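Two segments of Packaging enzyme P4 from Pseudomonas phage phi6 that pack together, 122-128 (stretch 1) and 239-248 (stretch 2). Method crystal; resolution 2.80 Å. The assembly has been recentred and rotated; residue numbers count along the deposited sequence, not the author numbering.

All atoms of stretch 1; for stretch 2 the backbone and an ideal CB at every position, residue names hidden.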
# COMPACT_ATOMS: atom_id res chain seq x y z
N THR L 122 12.26 -15.22 26.57
CA THR L 122 11.14 -14.88 27.42
C THR L 122 10.72 -13.48 26.99
O THR L 122 11.60 -12.65 26.71
CB THR L 122 11.52 -15.03 28.89
OG1 THR L 122 11.93 -16.39 29.11
CG2 THR L 122 10.39 -14.65 29.84
N ALA L 123 9.40 -13.23 26.83
CA ALA L 123 8.92 -11.94 26.36
C ALA L 123 8.12 -11.23 27.42
O ALA L 123 7.06 -11.69 27.84
CB ALA L 123 8.09 -12.10 25.08
N LEU L 124 8.65 -10.10 27.87
CA LEU L 124 8.03 -9.29 28.90
C LEU L 124 7.16 -8.24 28.23
O LEU L 124 7.66 -7.23 27.75
CB LEU L 124 9.11 -8.70 29.83
CG LEU L 124 8.75 -7.75 30.97
CD1 LEU L 124 7.96 -8.45 32.04
CD2 LEU L 124 10.00 -7.16 31.53
N MET L 125 5.84 -8.54 28.17
CA MET L 125 4.75 -7.77 27.57
C MET L 125 4.09 -6.79 28.54
O MET L 125 4.20 -6.94 29.75
CB MET L 125 3.67 -8.73 27.04
CG MET L 125 3.99 -9.32 25.69
SD MET L 125 2.62 -9.00 24.57
CE MET L 125 3.49 -8.74 23.07
N GLY L 126 3.35 -5.85 27.97
CA GLY L 126 2.58 -4.85 28.71
C GLY L 126 2.38 -3.56 27.96
O GLY L 126 3.23 -3.16 27.16
N ALA L 127 1.25 -2.87 28.24
CA ALA L 127 0.92 -1.55 27.70
C ALA L 127 1.95 -0.55 28.23
O ALA L 127 2.74 -0.93 29.09
CB ALA L 127 -0.49 -1.16 28.14
N THR L 128 2.02 0.69 27.71
CA THR L 128 3.01 1.64 28.22
C THR L 128 2.70 2.01 29.66
O THR L 128 1.54 2.23 30.01
CB THR L 128 3.13 2.88 27.35
OG1 THR L 128 1.84 3.37 26.97
CG2 THR L 128 4.00 2.65 26.14
N UNK L 239 -6.81 -5.40 22.32
CA UNK L 239 -6.19 -6.46 21.52
C UNK L 239 -4.89 -7.03 22.15
O UNK L 239 -4.34 -7.99 21.62
CB UNK L 239 -5.88 -5.92 20.12
N UNK L 240 -4.46 -6.48 23.31
CA UNK L 240 -3.25 -6.92 24.01
C UNK L 240 -3.36 -8.40 24.50
O UNK L 240 -2.37 -9.13 24.41
CB UNK L 240 -2.99 -5.99 25.20
N UNK L 241 -4.55 -8.81 24.98
CA UNK L 241 -4.84 -10.17 25.43
C UNK L 241 -4.64 -11.16 24.29
O UNK L 241 -4.01 -12.20 24.50
CB UNK L 241 -6.27 -10.27 25.97
N UNK L 242 -5.16 -10.83 23.08
CA UNK L 242 -5.01 -11.66 21.88
C UNK L 242 -3.54 -11.79 21.52
O UNK L 242 -3.08 -12.90 21.34
CB UNK L 242 -5.79 -11.07 20.71
N UNK L 243 -2.80 -10.67 21.44
CA UNK L 243 -1.37 -10.61 21.08
C UNK L 243 -0.54 -11.42 22.10
O UNK L 243 0.34 -12.16 21.70
CB UNK L 243 -0.89 -9.16 21.03
N UNK L 244 -0.86 -11.32 23.39
CA UNK L 244 -0.11 -12.08 24.39
C UNK L 244 -0.28 -13.59 24.15
O UNK L 244 0.73 -14.31 24.09
CB UNK L 244 -0.57 -11.71 25.80
N UNK L 245 -1.53 -14.02 23.96
CA UNK L 245 -1.87 -15.42 23.69
C UNK L 245 -1.10 -15.96 22.51
O UNK L 245 -0.66 -17.12 22.51
CB UNK L 245 -3.37 -15.57 23.44
N UNK L 246 -0.87 -15.09 21.53
CA UNK L 246 -0.15 -15.41 20.32
C UNK L 246 1.35 -15.47 20.59
O UNK L 246 2.02 -16.33 20.03
CB UNK L 246 -0.46 -14.38 19.23
N UNK L 247 1.87 -14.58 21.46
CA UNK L 247 3.29 -14.51 21.82
C UNK L 247 3.67 -15.73 22.67
O UNK L 247 4.76 -16.29 22.51
CB UNK L 247 3.59 -13.21 22.57
N UNK L 248 2.75 -16.16 23.54
CA UNK L 248 2.93 -17.35 24.39
C UNK L 248 3.27 -18.59 23.53
O UNK L 248 4.09 -19.40 23.94
CB UNK L 248 1.67 -17.61 25.21

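Stretch 1 begins as a strand that runs nearly antiparallel to the helix of stretch 2, at 173°, with the axes 9.6 Å apart at closest approach. It offers the methyl of Ala123 and the long side chain of Met125, and beyond them backbone at Gly126 and Ala127, which an apolar side chain can cover.

Position 239 precedes the helix and its CB has nothing of stretch 1 nearby, so almost any residue would suit. It is Lys239, poorly ordered.

At 240 the CA-to-CB bond points toward stretch 1, yet the ideal CB finds nothing within 5.5 Å. It is short of the backbone at Gly126 and Ala127, so a longer apolar group such as leucine, isoleucine or methionine could reach it. The deposited Ile240 (chi1 t) extends CD1 to 4.4 Å from Gly126 C and 4.4 Å from Ala127 N, a loose cover over the backbone.

Positions 241 and 242 are out of reach, and stretch 1 sets no rule for them. They are Glu241 and Tyr242, whose OH is hydrogen-bonded elsewhere in the structure.

One turn on from 240, position 243 points toward stretch 1, its ideal CB 4.8 Å from Met125 CE. A compact apolar residue fits: alanine would leave a gap, while valine or isoleucine could reach the methyl. Val243 does so, with CG1 3.7 Å from Met125 CE.

At 244 the CB leaves sideways, its ideal position 4.4 Å from Met125 SD, so a side chain can run alongside the methionine; leucine, methionine or an aromatic would serve. Phe244 (chi1 t) brings its end nearer the strand, CD1 lying 3.9 Å from Met125 CB. That CB meets the ring at its edge, as does the sulfur: Met125 SD is 5.5 Å from the centroid of the Phe244 ring, 86° off the normal.

Position 245 is out of reach, with room for a CB and helical backbone angles that do not demand glycine, but Gly245 is there. Position 246 likewise faces no part of the strand; it is Gln246.

The ideal CB at 247 points toward the strand, 4.5 Å from Met125 CE and 5.3 Å from Ala123 CB. Two targets this close favor a short, branched apolar side chain. Val247 divides its methyls between them: CG1 sits 3.8 Å from Ala123 CB, and CG2 3.6 Å from Met125 CE.

At 248 the CB turns sideways with no strand atom nearby, leaving the choice free; it is Met248.

No hydrogen bond crosses the contact, so its rule is apolar shape, centered on Met125.

Stretch 2, residues 239-248: KIEYVFGQVM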
# COMPACT_ATOMS: atom_id res chain seq x y z
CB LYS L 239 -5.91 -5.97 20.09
CG LYS L 239 -7.12 -6.02 19.15
CD LYS L 239 -7.30 -7.37 18.45
CE LYS L 239 -8.35 -7.33 17.36
NZ LYS L 239 -8.42 -8.61 16.61
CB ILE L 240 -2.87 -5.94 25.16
CG1 ILE L 240 -1.42 -6.17 25.67
CG2 ILE L 240 -3.89 -5.90 26.31
CD1 ILE L 240 -0.35 -5.35 24.97
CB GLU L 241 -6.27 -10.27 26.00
CG GLU L 241 -6.34 -9.88 27.48
CD GLU L 241 -6.04 -10.97 28.49
OE1 GLU L 241 -6.31 -12.16 28.20
OE2 GLU L 241 -5.62 -10.62 29.62
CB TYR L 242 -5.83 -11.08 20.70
CG TYR L 242 -5.62 -11.79 19.38
CD1 TYR L 242 -6.39 -12.90 19.03
CD2 TYR L 242 -4.66 -11.35 18.47
CE1 TYR L 242 -6.20 -13.56 17.81
CE2 TYR L 242 -4.46 -12.01 17.26
CZ TYR L 242 -5.23 -13.11 16.93
OH TYR L 242 -5.04 -13.75 15.73
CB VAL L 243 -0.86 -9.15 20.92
CG1 VAL L 243 0.66 -9.10 20.66
CG2 VAL L 243 -1.60 -8.44 19.80
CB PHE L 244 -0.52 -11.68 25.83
CG PHE L 244 0.29 -12.38 26.88
CD1 PHE L 244 1.59 -11.97 27.18
CD2 PHE L 244 -0.22 -13.48 27.56
CE1 PHE L 244 2.35 -12.64 28.14
CE2 PHE L 244 0.53 -14.14 28.53
CZ PHE L 244 1.82 -13.72 28.80
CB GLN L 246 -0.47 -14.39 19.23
CG GLN L 246 -1.95 -14.33 18.78
CD GLN L 246 -2.50 -15.60 18.19
OE1 GLN L 246 -1.82 -16.28 17.43
NE2 GLN L 246 -3.75 -15.93 18.51
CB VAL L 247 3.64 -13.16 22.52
CG1 VAL L 247 5.03 -13.21 23.15
CG2 VAL L 247 3.56 -11.99 21.52
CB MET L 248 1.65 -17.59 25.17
CG MET L 248 1.69 -17.18 26.62
SD MET L 248 -0.03 -17.32 27.16
CE MET L 248 0.15 -17.60 28.89
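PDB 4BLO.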